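Local structure of nickel-dependent hydrogenase large subunit (Allochromatium vinosum, 3MYR) at residues Leu17-Ala21 with Tyr364-Asp368; Gln89-Asn93 with Leu287-Leu293; Cys283-Leu287 with Thr297-Pro301; Val328-Glu334 with Asn351-Arg357. The protein forms the large, nickel-iron-bearing subunit of a heterodimeric hydrogenase that oxidises molecular hydrogen and passes the electrons to an acceptor. All blocks are in the same frame, centred on the assembly; numbering follows the deposited sequence.

Interaction 1 of 4, residues Leu17-Ala21 with Tyr364-Asp368; sequences LRIEA and YKQLD
Glu20 OE1 accepts the backbone N-H of Leu367 on its syn lone pair, at 2.8 Å from Leu367 N and nearly straight at 167°. Beside it, Leu367 CD1 packs 3.5 Å from Arg18 CD, so the leucine lies along the arginine, whose methylenes are apolar though its end is charged. Tyr364 CE2 stands over the centre of one guanidinium face, 3.5 Å from Arg18 CZ, the two planes 63° apart. Extended from CG to NE, Arg18 meets Glu20 side-on: NE (2.6 Å) and NH2 both bond to OE1, which thus has three donors. A water links Arg18 NH1 to Tyr364 O. Replacing Arg18 by a leucine would probably leave Glu20 OE1 without its charged mate and Tyr364 CE2 without the guanidinium face it rests on. Asp8 also pairs with Arg18, and Arg4 with Glu20. The contact joins the middle strand of the three-stranded antiparallel sheet, 17-24, flanked by 5-7 and 27-35, to a loop that Thr87 of the small subunit touches at Tyr364.

Interaction 2 of 4, residues Gln89-Asn93 with Leu287-Leu293; sequences QLIRN and LPTGASL
Gln89 and Asn93, one helical turn apart, both face the 287-293 segment, and each brings an amide to a backbone carbonyl. Among the polar approaches, the amide of Gln89 ends beside Ala291 O and that of Asn93 beside Pro288 O, while Gln89 CG comes within 3.2 Å of Gly290 O. An amide suits both places because it can offer an N-H to a carbonyl without bringing a charge into a buried spot. In the packing, Gln89 CD stands 3.8 Å from Pro288 CG, the two side chains crossing at about a right angle. With CG anti to the backbone N (chi1 -167°) and a bend at chi2, Gln89 reaches the CG corner of Pro288. Leu287 CD2 comes within 4.0 Å of Asn93 CB, and Trp447 of helix 426-456 touches both residues. An alanine at Gln89 is likely to lose the contact at Pro288 CG and leave the Ala291 carbonyl without its amide neighbour. This is helix-to-loop packing, helix 86-112 holding the connection of the 281-288/300-305 beta hairpin.

Interaction 3 of 4, residues Cys283-Leu287 with Thr297-Pro301; sequences CYGDL and TFLFP
Asp286 and Phe300 form an antiparallel hydrogen-bonded pair in a beta hairpin, and Leu299 with Phe300 both face Asp286, a classic beta bulge. Phe300 N donates to Asp286 O at 3.2 Å, and Asp286 N returns a bond to Phe300 O, whose exact place is less sure. Leu299 N reaches Leu287 O at 2.9 Å, from above the carbonyl plane rather than on a lone pair. The chain turns a corner at Leu299. Gly285, with positive phi (82°), lies where a beta carbon would run into Phe298 CD1 and Pro301 C, so a residue without a side chain fits.

The flat ring of Phe298 lies over the backbone at Asp286, whose CA is 3.8 Å above the ring plane and over its centre, while Asp286 N is 3.3 Å from Phe298 CD1. Tyr284 O comes to the edge of the same ring, so a planar aromatic suits this place, covering one peptide and meeting the carbonyl of another. Asp286 itself folds back: OD2 accepts from Leu287 N and also pairs with Arg74, and OD1 takes the N-H of Glu484, which accounts for an acid in a buried position. Phe300 makes a cation-pi contact with Arg393. Alongside it, pointing the same way, Leu287 sets its CD1 3.8 Å from Phe300 CE2.

Interaction 4 of 4, residues Val328-Glu334 with Asn351-Arg357; sequences VNHSWYE and NLEYDRR
Val328 O is gripped end-on by Arg357, NH1 and NH2 each 3.0 Å from it, and Ser331 N also donates to this oxygen. Arg357 NH1 goes on to Tyr333 O at 2.7 Å, in the carbonyl plane. Bends at chi2 and chi3 curl the arginine back to the 328-334 loop, and Ser331 O stands over one guanidinium face. Arginine suits the place because its N-H groups fan out in one plane toward several backbone carbonyls; its NH2 also pairs with Asp371. Backbone bonds continue the join: Glu353 N to Trp332 O (2.8 Å) and Glu334 N to Asn351 O; the Asn351 side chain returns a bond through ND2 to Glu334 O. Trp332 centres an inverse gamma turn. The edge of Tyr354 meets the face of Trp332, planes at 61° and centroids 4.7 Å apart; Tyr354 OH bonds to Val360 O. Glu334 OE2 pairs with Arg356 NH1 at 3.2 Å by charge alone, the oxygen lying well out of the guanidinium plane, while OE1 bonds to Asn339 ND2. Both segments belong to the long loop between strands 324-327 and 378-381, where Trp375 meets Trp332 edge-to-face and Phe85 of the small subunit packs on Leu352.

In the fold
Interactions 2 and 3 form one unit: they share Leu287, their centres are 11 Å apart, and Leu293 CD2 packs on Phe298 CE2, so the hairpin and the helix contact at its connection are continuous. Interactions 1 and 4 form a second unit, centres 16 Å apart, joined where Leu367 CD2 meets Trp332 CH2; both also touch the small subunit. Interactions 1 and 3 lie on opposite sides of the chain's centre, centres 37 Å apart. The metal sites lie closer to interactions 3 and 4: the Tyr284 side chain is about 9 Å from the nickel-iron centre, and that of Tyr333 about 7 Å from the magnesium ion.

Interaction 1 of 4, residues Leu17-Ala21 with Tyr364-Asp368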
loop_
_atom_site.group_PDB
_atom_site.type_symbol
_atom_site.label_atom_id
_atom_site.label_comp_id
_atom_site.label_asym_id
_atom_site.label_seq_id
_atom_site.Cartn_x
_atom_site.Cartn_y
_atom_site.Cartn_z
ATOM N N LEU B 17 -12.645 -5.150 2.803
ATOM C CA LEU B 17 -12.706 -6.571 3.036
ATOM C C LEU B 17 -13.845 -6.877 3.995
ATOM O O LEU B 17 -14.007 -6.246 5.028
ATOM C CB LEU B 17 -11.391 -7.113 3.578
ATOM C CG LEU B 17 -11.263 -8.630 3.919
ATOM C CD1 LEU B 17 -11.264 -9.554 2.676
ATOM C CD2 LEU B 17 -9.963 -8.931 4.753
ATOM N N ARG B 18 -14.583 -7.917 3.645
ATOM C CA ARG B 18 -15.682 -8.429 4.466
ATOM C C ARG B 18 -15.322 -9.920 4.764
ATOM O O ARG B 18 -14.883 -10.643 3.836
ATOM C CB ARG B 18 -17.022 -8.330 3.680
ATOM C CG ARG B 18 -18.165 -9.272 4.221
ATOM C CD ARG B 18 -19.388 -9.051 3.357
ATOM N NE ARG B 18 -20.629 -9.533 3.970
ATOM C CZ ARG B 18 -21.567 -8.774 4.529
ATOM N NH1 ARG B 18 -21.417 -7.447 4.573
ATOM N NH2 ARG B 18 -22.687 -9.351 5.002
ATOM N N ILE B 19 -15.419 -10.330 6.032
ATOM C CA ILE B 19 -15.323 -11.743 6.420
ATOM C C ILE B 19 -16.681 -12.222 6.900
ATOM O O ILE B 19 -17.336 -11.519 7.709
ATOM C CB ILE B 19 -14.293 -11.940 7.572
ATOM C CG1 ILE B 19 -12.894 -11.440 7.148
ATOM C CG2 ILE B 19 -14.250 -13.431 8.033
ATOM C CD1 ILE B 19 -12.265 -12.283 6.078
ATOM N N GLU B 20 -17.130 -13.394 6.394
ATOM C CA GLU B 20 -18.291 -14.075 6.973
ATOM C C GLU B 20 -17.804 -15.404 7.522
ATOM O O GLU B 20 -16.894 -16.023 6.944
ATOM C CB GLU B 20 -19.390 -14.241 5.917
ATOM C CG GLU B 20 -19.944 -12.849 5.517
ATOM C CD GLU B 20 -21.224 -12.910 4.651
ATOM O OE1 GLU B 20 -21.753 -11.834 4.227
ATOM O OE2 GLU B 20 -21.691 -14.031 4.397
ATOM N N ALA B 21 -18.340 -15.811 8.673
ATOM C CA ALA B 21 -17.909 -17.048 9.317
ATOM C C ALA B 21 -19.154 -17.853 9.751
ATOM O O ALA B 21 -20.055 -17.331 10.439
ATOM C CB ALA B 21 -17.043 -16.733 10.523
ATOM N N TYR B 364 -27.509 -5.176 1.998
ATOM C CA TYR B 364 -27.674 -6.580 2.318
ATOM C C TYR B 364 -26.992 -6.898 3.632
ATOM O O TYR B 364 -26.130 -6.138 4.071
ATOM C CB TYR B 364 -27.070 -7.407 1.213
ATOM C CG TYR B 364 -25.557 -7.229 1.030
ATOM C CD1 TYR B 364 -25.044 -6.464 -0.048
ATOM C CD2 TYR B 364 -24.644 -7.854 1.893
ATOM C CE1 TYR B 364 -23.682 -6.384 -0.285
ATOM C CE2 TYR B 364 -23.255 -7.755 1.665
ATOM C CZ TYR B 364 -22.782 -7.005 0.586
ATOM O OH TYR B 364 -21.412 -6.877 0.331
ATOM N N LYS B 365 -27.387 -8.005 4.254
ATOM C CA LYS B 365 -26.815 -8.451 5.529
ATOM C C LYS B 365 -25.934 -9.697 5.348
ATOM O O LYS B 365 -25.120 -9.999 6.209
ATOM C CB LYS B 365 -27.937 -8.759 6.570
ATOM C CG LYS B 365 -28.935 -7.622 6.829
ATOM C CD LYS B 365 -28.215 -6.337 7.293
ATOM C CE LYS B 365 -28.306 -6.160 8.837
ATOM N NZ LYS B 365 -27.327 -5.137 9.407
ATOM N N GLN B 366 -26.120 -10.434 4.261
ATOM C CA GLN B 366 -25.354 -11.676 4.019
ATOM C C GLN B 366 -24.962 -11.769 2.556
ATOM O O GLN B 366 -25.804 -11.583 1.695
ATOM C CB GLN B 366 -26.215 -12.923 4.256
ATOM C CG GLN B 366 -26.631 -13.141 5.675
ATOM C CD GLN B 366 -25.734 -14.171 6.367
ATOM O OE1 GLN B 366 -25.668 -15.379 5.937
ATOM N NE2 GLN B 366 -25.077 -13.731 7.448
ATOM N N LEU B 367 -23.737 -12.188 2.275
ATOM C CA LEU B 367 -23.417 -12.629 0.917
ATOM C C LEU B 367 -24.197 -13.884 0.511
ATOM O O LEU B 367 -24.686 -14.629 1.346
ATOM C CB LEU B 367 -21.945 -12.941 0.812
ATOM C CG LEU B 367 -21.094 -11.660 0.932
ATOM C CD1 LEU B 367 -19.711 -12.004 1.543
ATOM C CD2 LEU B 367 -20.932 -10.902 -0.331
ATOM N N ASP B 368 -24.250 -14.164 -0.778
ATOM C CA ASP B 368 -24.662 -15.475 -1.193
ATOM C C ASP B 368 -23.374 -16.145 -1.707
ATOM O O ASP B 368 -22.810 -15.778 -2.733
ATOM C CB ASP B 368 -25.745 -15.329 -2.283
ATOM C CG ASP B 368 -26.167 -16.673 -2.915
ATOM O OD1 ASP B 368 -25.496 -17.725 -2.813
ATOM O OD2 ASP B 368 -27.202 -16.646 -3.555
HETATM O O HOH W 1 -23.895 -6.487 5.698
#

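Interaction 2 of 4, residues Gln89-Asn93 with Leu287-Leu293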
loop_
_atom_site.group_PDB
_atom_site.type_symbol
_atom_site.label_atom_id
_atom_site.label_comp_id
_atom_site.label_asym_id
_atom_site.label_seq_id
_atom_site.Cartn_x
_atom_site.Cartn_y
_atom_site.Cartn_z
ATOM N N GLN B 89 19.744 -1.056 -11.556
ATOM C CA GLN B 89 19.342 -2.237 -10.841
ATOM C C GLN B 89 19.600 -2.081 -9.338
ATOM O O GLN B 89 18.746 -2.425 -8.522
ATOM C CB GLN B 89 20.048 -3.499 -11.401
ATOM C CG GLN B 89 19.384 -4.792 -10.855
ATOM C CD GLN B 89 18.050 -5.145 -11.575
ATOM O OE1 GLN B 89 18.027 -5.957 -12.507
ATOM N NE2 GLN B 89 16.955 -4.598 -11.098
ATOM N N LEU B 90 20.735 -1.487 -8.969
ATOM C CA LEU B 90 21.058 -1.202 -7.561
ATOM C C LEU B 90 20.099 -0.208 -6.961
ATOM O O LEU B 90 19.670 -0.333 -5.793
ATOM C CB LEU B 90 22.452 -0.619 -7.427
ATOM C CG LEU B 90 23.627 -1.618 -7.303
ATOM C CD1 LEU B 90 23.403 -3.058 -6.956
ATOM C CD2 LEU B 90 24.790 -1.340 -8.094
ATOM N N ILE B 91 19.809 0.839 -7.722
ATOM C CA ILE B 91 18.828 1.803 -7.241
ATOM C C ILE B 91 17.434 1.158 -7.034
ATOM O O ILE B 91 16.817 1.393 -6.005
ATOM C CB ILE B 91 18.780 3.070 -8.102
ATOM C CG1 ILE B 91 20.093 3.852 -7.863
ATOM C CG2 ILE B 91 17.444 3.945 -7.727
ATOM C CD1 ILE B 91 20.408 4.974 -9.004
ATOM N N ARG B 92 17.008 0.280 -7.962
ATOM C CA ARG B 92 15.754 -0.367 -7.773
ATOM C C ARG B 92 15.775 -1.256 -6.516
ATOM O O ARG B 92 14.825 -1.235 -5.773
ATOM C CB ARG B 92 15.298 -1.180 -8.982
ATOM C CG ARG B 92 14.691 -0.308 -10.124
ATOM C CD ARG B 92 14.391 -1.227 -11.393
ATOM N NE ARG B 92 13.900 -0.468 -12.542
ATOM C CZ ARG B 92 13.561 -1.023 -13.702
ATOM N NH1 ARG B 92 13.541 -2.379 -13.818
ATOM N NH2 ARG B 92 13.174 -0.242 -14.702
ATOM N N ASN B 93 16.849 -2.014 -6.295
ATOM C CA ASN B 93 16.947 -2.835 -5.102
ATOM C C ASN B 93 16.836 -1.980 -3.847
ATOM O O ASN B 93 16.146 -2.358 -2.892
ATOM C CB ASN B 93 18.293 -3.600 -5.005
ATOM C CG ASN B 93 18.384 -4.789 -5.948
ATOM O OD1 ASN B 93 19.476 -5.413 -6.069
ATOM N ND2 ASN B 93 17.302 -5.109 -6.632
ATOM N N LEU B 287 15.437 -9.417 -6.060
ATOM C CA LEU B 287 16.595 -8.737 -5.503
ATOM C C LEU B 287 17.915 -9.351 -5.978
ATOM O O LEU B 287 18.667 -9.968 -5.200
ATOM C CB LEU B 287 16.538 -8.573 -3.994
ATOM C CG LEU B 287 15.304 -7.727 -3.555
ATOM C CD1 LEU B 287 15.092 -7.974 -2.042
ATOM C CD2 LEU B 287 15.499 -6.204 -3.848
ATOM N N PRO B 288 18.217 -9.138 -7.268
ATOM C CA PRO B 288 19.465 -9.703 -7.851
ATOM C C PRO B 288 20.714 -8.924 -7.382
ATOM O O PRO B 288 20.609 -7.738 -7.133
ATOM C CB PRO B 288 19.248 -9.513 -9.364
ATOM C CG PRO B 288 18.358 -8.245 -9.440
ATOM C CD PRO B 288 17.365 -8.469 -8.284
ATOM N N THR B 289 21.869 -9.585 -7.256
ATOM C CA THR B 289 23.129 -8.961 -6.872
ATOM C C THR B 289 23.704 -8.075 -7.994
ATOM O O THR B 289 24.436 -7.110 -7.724
ATOM C CB THR B 289 24.241 -10.022 -6.538
ATOM O OG1 THR B 289 24.354 -10.903 -7.647
ATOM C CG2 THR B 289 23.913 -10.839 -5.284
ATOM N N GLY B 290 23.318 -8.363 -9.236
ATOM C CA GLY B 290 23.909 -7.694 -10.385
ATOM C C GLY B 290 22.864 -7.111 -11.314
ATOM O O GLY B 290 21.677 -7.015 -10.971
ATOM N N ALA B 291 23.308 -6.688 -12.500
ATOM C CA ALA B 291 22.481 -5.903 -13.427
ATOM C C ALA B 291 21.372 -6.774 -13.965
ATOM O O ALA B 291 20.213 -6.323 -14.073
ATOM C CB ALA B 291 23.334 -5.332 -14.577
ATOM N N SER B 292 21.691 -8.033 -14.280
ATOM C CA SER B 292 20.677 -8.893 -14.885
ATOM C C SER B 292 19.687 -9.517 -13.852
ATOM O O SER B 292 20.051 -9.812 -12.692
ATOM C CB SER B 292 21.350 -9.964 -15.762
ATOM O OG SER B 292 20.881 -11.235 -15.414
ATOM N N LEU B 293 18.421 -9.638 -14.250
ATOM C CA LEU B 293 17.367 -10.118 -13.330
ATOM C C LEU B 293 17.398 -11.654 -13.315
ATOM O O LEU B 293 16.477 -12.319 -13.781
ATOM C CB LEU B 293 16.003 -9.618 -13.801
ATOM C CG LEU B 293 14.915 -9.091 -12.856
ATOM C CD1 LEU B 293 13.593 -9.794 -12.972
ATOM C CD2 LEU B 293 15.345 -8.867 -11.399
#

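Interaction 3 of 4, residues Cys283-Leu287 with Thr297-Pro301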
loop_
_atom_site.group_PDB
_atom_site.type_symbol
_atom_site.label_atom_id
_atom_site.label_comp_id
_atom_site.label_asym_id
_atom_site.label_seq_id
_atom_site.Cartn_x
_atom_site.Cartn_y
_atom_site.Cartn_z
ATOM N N CYS B 283 6.905 -18.433 -3.959
ATOM C CA CYS B 283 7.750 -17.267 -4.190
ATOM C C CYS B 283 8.171 -17.187 -5.646
ATOM O O CYS B 283 8.625 -18.176 -6.195
ATOM C CB CYS B 283 9.044 -17.353 -3.377
ATOM S SG CYS B 283 8.737 -17.393 -1.610
ATOM N N TYR B 284 8.139 -15.986 -6.210
ATOM C CA TYR B 284 8.803 -15.757 -7.482
ATOM C C TYR B 284 10.262 -15.374 -7.277
ATOM O O TYR B 284 11.053 -15.449 -8.242
ATOM C CB TYR B 284 8.089 -14.679 -8.283
ATOM C CG TYR B 284 6.618 -14.903 -8.555
ATOM C CD1 TYR B 284 6.073 -16.204 -8.613
ATOM C CD2 TYR B 284 5.776 -13.798 -8.880
ATOM C CE1 TYR B 284 4.698 -16.399 -8.930
ATOM C CE2 TYR B 284 4.352 -13.991 -9.195
ATOM C CZ TYR B 284 3.840 -15.289 -9.157
ATOM O OH TYR B 284 2.489 -15.454 -9.434
ATOM N N GLY B 285 10.617 -14.909 -6.069
ATOM C CA GLY B 285 11.990 -14.469 -5.807
ATOM C C GLY B 285 12.238 -13.028 -6.292
ATOM O O GLY B 285 11.423 -12.450 -7.037
ATOM N N ASP B 286 13.329 -12.411 -5.827
ATOM C CA ASP B 286 13.618 -11.017 -6.166
ATOM C C ASP B 286 15.003 -10.609 -5.666
ATOM O O ASP B 286 15.625 -11.352 -4.912
ATOM C CB ASP B 286 12.579 -10.089 -5.527
ATOM C CG ASP B 286 12.350 -8.813 -6.356
ATOM O OD1 ASP B 286 11.230 -8.279 -6.332
ATOM O OD2 ASP B 286 13.319 -8.307 -6.986
ATOM N N LEU B 287 15.437 -9.417 -6.060
ATOM C CA LEU B 287 16.595 -8.737 -5.503
ATOM C C LEU B 287 17.915 -9.351 -5.978
ATOM O O LEU B 287 18.667 -9.968 -5.200
ATOM C CB LEU B 287 16.538 -8.573 -3.994
ATOM C CG LEU B 287 15.304 -7.727 -3.555
ATOM C CD1 LEU B 287 15.092 -7.974 -2.042
ATOM C CD2 LEU B 287 15.499 -6.204 -3.848
ATOM N N THR B 297 20.811 -15.334 -8.837
ATOM C CA THR B 297 21.525 -14.338 -8.008
ATOM C C THR B 297 20.595 -13.671 -6.974
ATOM O O THR B 297 20.987 -12.726 -6.301
ATOM C CB THR B 297 22.188 -13.232 -8.910
ATOM O OG1 THR B 297 21.188 -12.388 -9.547
ATOM C CG2 THR B 297 23.114 -13.866 -9.985
ATOM N N PHE B 298 19.338 -14.131 -6.901
ATOM C CA PHE B 298 18.315 -13.465 -6.088
ATOM C C PHE B 298 18.675 -13.551 -4.595
ATOM O O PHE B 298 19.111 -14.578 -4.100
ATOM C CB PHE B 298 16.946 -14.119 -6.322
ATOM C CG PHE B 298 16.219 -13.665 -7.582
ATOM C CD1 PHE B 298 14.989 -14.265 -7.928
ATOM C CD2 PHE B 298 16.717 -12.642 -8.391
ATOM C CE1 PHE B 298 14.245 -13.840 -9.046
ATOM C CE2 PHE B 298 16.023 -12.217 -9.535
ATOM C CZ PHE B 298 14.762 -12.830 -9.868
ATOM N N LEU B 299 18.427 -12.495 -3.846
ATOM C CA LEU B 299 18.378 -12.629 -2.390
ATOM C C LEU B 299 17.173 -13.522 -1.926
ATOM O O LEU B 299 17.340 -14.444 -1.136
ATOM C CB LEU B 299 18.314 -11.236 -1.750
ATOM C CG LEU B 299 18.136 -11.238 -0.226
ATOM C CD1 LEU B 299 19.347 -11.991 0.366
ATOM C CD2 LEU B 299 18.184 -9.823 0.215
ATOM N N PHE B 300 15.995 -13.303 -2.463
ATOM C CA PHE B 300 14.869 -14.175 -2.164
ATOM C C PHE B 300 14.729 -15.169 -3.305
ATOM O O PHE B 300 14.501 -14.759 -4.435
ATOM C CB PHE B 300 13.578 -13.348 -2.092
ATOM C CG PHE B 300 13.510 -12.402 -0.910
ATOM C CD1 PHE B 300 13.663 -12.876 0.378
ATOM C CD2 PHE B 300 13.060 -11.108 -1.080
ATOM C CE1 PHE B 300 13.535 -12.007 1.473
ATOM C CE2 PHE B 300 12.895 -10.248 0.006
ATOM C CZ PHE B 300 13.121 -10.686 1.276
ATOM N N PRO B 301 14.815 -16.486 -3.016
ATOM C CA PRO B 301 14.818 -17.443 -4.108
ATOM C C PRO B 301 13.423 -17.688 -4.653
ATOM O O PRO B 301 12.432 -17.505 -3.923
ATOM C CB PRO B 301 15.384 -18.723 -3.454
ATOM C CG PRO B 301 14.955 -18.559 -2.003
ATOM C CD PRO B 301 15.078 -17.106 -1.715
#

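Interaction 4 of 4, residues Val328-Glu334 with Asn351-Arg357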
loop_
_atom_site.group_PDB
_atom_site.type_symbol
_atom_site.label_atom_id
_atom_site.label_comp_id
_atom_site.label_asym_id
_atom_site.label_seq_id
_atom_site.Cartn_x
_atom_site.Cartn_y
_atom_site.Cartn_z
ATOM N N VAL B 328 -12.673 -18.198 -11.362
ATOM C CA VAL B 328 -13.744 -17.297 -11.032
ATOM C C VAL B 328 -15.023 -18.045 -10.626
ATOM O O VAL B 328 -16.091 -17.464 -10.622
ATOM C CB VAL B 328 -14.001 -16.262 -12.089
ATOM C CG1 VAL B 328 -12.726 -15.403 -12.319
ATOM C CG2 VAL B 328 -14.516 -16.924 -13.434
ATOM N N ASN B 329 -14.889 -19.310 -10.226
ATOM C CA ASN B 329 -16.072 -20.104 -9.833
ATOM C C ASN B 329 -16.827 -19.406 -8.706
ATOM O O ASN B 329 -17.990 -19.685 -8.543
ATOM C CB ASN B 329 -15.669 -21.447 -9.236
ATOM C CG ASN B 329 -14.652 -22.183 -10.076
ATOM O OD1 ASN B 329 -13.452 -21.934 -9.949
ATOM N ND2 ASN B 329 -15.120 -23.170 -10.865
ATOM N N HIS B 330 -16.133 -18.607 -7.865
ATOM C CA HIS B 330 -16.810 -17.873 -6.767
ATOM C C HIS B 330 -16.437 -16.379 -6.746
ATOM O O HIS B 330 -16.374 -15.780 -5.680
ATOM C CB HIS B 330 -16.488 -18.507 -5.415
ATOM C CG HIS B 330 -17.216 -19.797 -5.189
ATOM N ND1 HIS B 330 -16.621 -21.033 -5.351
ATOM C CD2 HIS B 330 -18.521 -20.037 -4.894
ATOM C CE1 HIS B 330 -17.512 -21.984 -5.089
ATOM N NE2 HIS B 330 -18.665 -21.408 -4.802
ATOM N N SER B 331 -16.274 -15.786 -7.946
ATOM C CA SER B 331 -15.864 -14.390 -8.125
ATOM C C SER B 331 -16.855 -13.740 -9.078
ATOM O O SER B 331 -17.471 -14.422 -9.906
ATOM C CB SER B 331 -14.458 -14.309 -8.739
ATOM O OG SER B 331 -13.546 -15.099 -7.958
ATOM N N TRP B 332 -16.979 -12.415 -8.975
ATOM C CA TRP B 332 -17.951 -11.659 -9.751
ATOM C C TRP B 332 -17.469 -11.275 -11.147
ATOM O O TRP B 332 -17.411 -10.079 -11.482
ATOM C CB TRP B 332 -18.356 -10.454 -8.924
ATOM C CG TRP B 332 -19.156 -10.855 -7.726
ATOM C CD1 TRP B 332 -20.199 -11.740 -7.701
ATOM C CD2 TRP B 332 -19.049 -10.326 -6.391
ATOM N NE1 TRP B 332 -20.738 -11.818 -6.437
ATOM C CE2 TRP B 332 -20.054 -10.969 -5.605
ATOM C CE3 TRP B 332 -18.258 -9.322 -5.806
ATOM C CZ2 TRP B 332 -20.267 -10.672 -4.225
ATOM C CZ3 TRP B 332 -18.446 -9.029 -4.406
ATOM C CH2 TRP B 332 -19.457 -9.700 -3.650
ATOM N N TYR B 333 -17.128 -12.285 -11.956
ATOM C CA TYR B 333 -16.526 -12.102 -13.256
ATOM C C TYR B 333 -17.182 -13.108 -14.222
ATOM O O TYR B 333 -17.750 -14.182 -13.809
ATOM C CB TYR B 333 -15.000 -12.362 -13.236
ATOM C CG TYR B 333 -14.237 -11.318 -12.437
ATOM C CD1 TYR B 333 -13.927 -11.543 -11.075
ATOM C CD2 TYR B 333 -13.897 -10.082 -13.010
ATOM C CE1 TYR B 333 -13.284 -10.575 -10.315
ATOM C CE2 TYR B 333 -13.261 -9.096 -12.253
ATOM C CZ TYR B 333 -12.986 -9.338 -10.893
ATOM O OH TYR B 333 -12.310 -8.398 -10.115
ATOM N N GLU B 334 -17.076 -12.767 -15.494
ATOM C CA GLU B 334 -17.513 -13.665 -16.563
ATOM C C GLU B 334 -16.292 -14.016 -17.459
ATOM O O GLU B 334 -15.505 -13.142 -17.844
ATOM C CB GLU B 334 -18.606 -12.925 -17.348
ATOM C CG GLU B 334 -19.552 -13.774 -18.134
ATOM C CD GLU B 334 -20.597 -14.481 -17.260
ATOM O OE1 GLU B 334 -20.836 -15.673 -17.515
ATOM O OE2 GLU B 334 -21.195 -13.854 -16.348
ATOM N N ASN B 351 -13.917 -9.225 -17.030
ATOM C CA ASN B 351 -15.247 -8.765 -17.429
ATOM C C ASN B 351 -16.106 -8.766 -16.151
ATOM O O ASN B 351 -16.414 -9.830 -15.624
ATOM C CB ASN B 351 -15.891 -9.722 -18.462
ATOM C CG ASN B 351 -14.991 -9.952 -19.703
ATOM O OD1 ASN B 351 -14.584 -9.000 -20.352
ATOM N ND2 ASN B 351 -14.673 -11.198 -19.999
ATOM N N LEU B 352 -16.439 -7.593 -15.646
ATOM C CA LEU B 352 -17.081 -7.473 -14.310
ATOM C C LEU B 352 -18.529 -7.955 -14.388
ATOM O O LEU B 352 -19.258 -7.497 -15.239
ATOM C CB LEU B 352 -17.088 -6.012 -13.822
ATOM C CG LEU B 352 -15.768 -5.216 -13.869
ATOM C CD1 LEU B 352 -15.892 -3.885 -13.074
ATOM C CD2 LEU B 352 -14.691 -6.039 -13.233
ATOM N N GLU B 353 -18.950 -8.845 -13.495
ATOM C CA GLU B 353 -20.329 -9.332 -13.543
ATOM C C GLU B 353 -20.864 -9.614 -12.130
ATOM O O GLU B 353 -20.691 -10.683 -11.589
ATOM C CB GLU B 353 -20.460 -10.564 -14.440
ATOM C CG GLU B 353 -21.945 -10.987 -14.661
ATOM C CD GLU B 353 -22.894 -9.823 -15.049
ATOM O OE1 GLU B 353 -22.623 -9.248 -16.107
ATOM O OE2 GLU B 353 -23.923 -9.491 -14.353
ATOM N N TYR B 354 -21.418 -8.600 -11.510
ATOM C CA TYR B 354 -21.950 -8.725 -10.174
ATOM C C TYR B 354 -23.275 -9.490 -10.171
ATOM O O TYR B 354 -23.399 -10.491 -9.491
ATOM C CB TYR B 354 -22.087 -7.309 -9.560
ATOM C CG TYR B 354 -22.370 -7.280 -8.062
ATOM C CD1 TYR B 354 -23.648 -6.953 -7.573
ATOM C CD2 TYR B 354 -21.352 -7.583 -7.137
ATOM C CE1 TYR B 354 -23.891 -6.888 -6.210
ATOM C CE2 TYR B 354 -21.596 -7.565 -5.771
ATOM C CZ TYR B 354 -22.868 -7.208 -5.325
ATOM O OH TYR B 354 -23.063 -7.180 -3.977
ATOM N N ASP B 355 -24.251 -9.014 -10.943
ATOM C CA ASP B 355 -25.620 -9.518 -10.867
ATOM C C ASP B 355 -25.690 -10.977 -11.270
ATOM O O ASP B 355 -26.251 -11.798 -10.536
ATOM C CB ASP B 355 -26.553 -8.689 -11.784
ATOM C CG ASP B 355 -26.759 -7.259 -11.259
ATOM O OD1 ASP B 355 -26.312 -6.914 -10.131
ATOM O OD2 ASP B 355 -27.445 -6.483 -11.929
ATOM N N ARG B 356 -25.140 -11.299 -12.430
ATOM C CA ARG B 356 -25.312 -12.647 -12.972
ATOM C C ARG B 356 -24.478 -13.672 -12.248
ATOM O O ARG B 356 -24.704 -14.868 -12.414
ATOM C CB ARG B 356 -25.094 -12.691 -14.478
ATOM C CG ARG B 356 -26.345 -12.131 -15.216
ATOM C CD ARG B 356 -26.125 -11.811 -16.709
ATOM N NE ARG B 356 -25.843 -13.012 -17.499
ATOM C CZ ARG B 356 -24.659 -13.281 -18.057
ATOM N NH1 ARG B 356 -23.634 -12.427 -17.927
ATOM N NH2 ARG B 356 -24.497 -14.412 -18.752
ATOM N N ARG B 357 -23.552 -13.216 -11.408
ATOM C CA ARG B 357 -22.753 -14.149 -10.631
ATOM C C ARG B 357 -23.224 -14.186 -9.192
ATOM O O ARG B 357 -22.498 -14.641 -8.317
ATOM C CB ARG B 357 -21.250 -13.821 -10.734
ATOM C CG ARG B 357 -20.659 -14.044 -12.173
ATOM C CD ARG B 357 -20.993 -15.446 -12.726
ATOM N NE ARG B 357 -20.581 -16.479 -11.769
ATOM C CZ ARG B 357 -19.320 -16.865 -11.560
ATOM N NH1 ARG B 357 -18.308 -16.319 -12.240
ATOM N NH2 ARG B 357 -19.078 -17.815 -10.672
HETATM O O HOH W 2 -13.510 -12.003 -16.267
#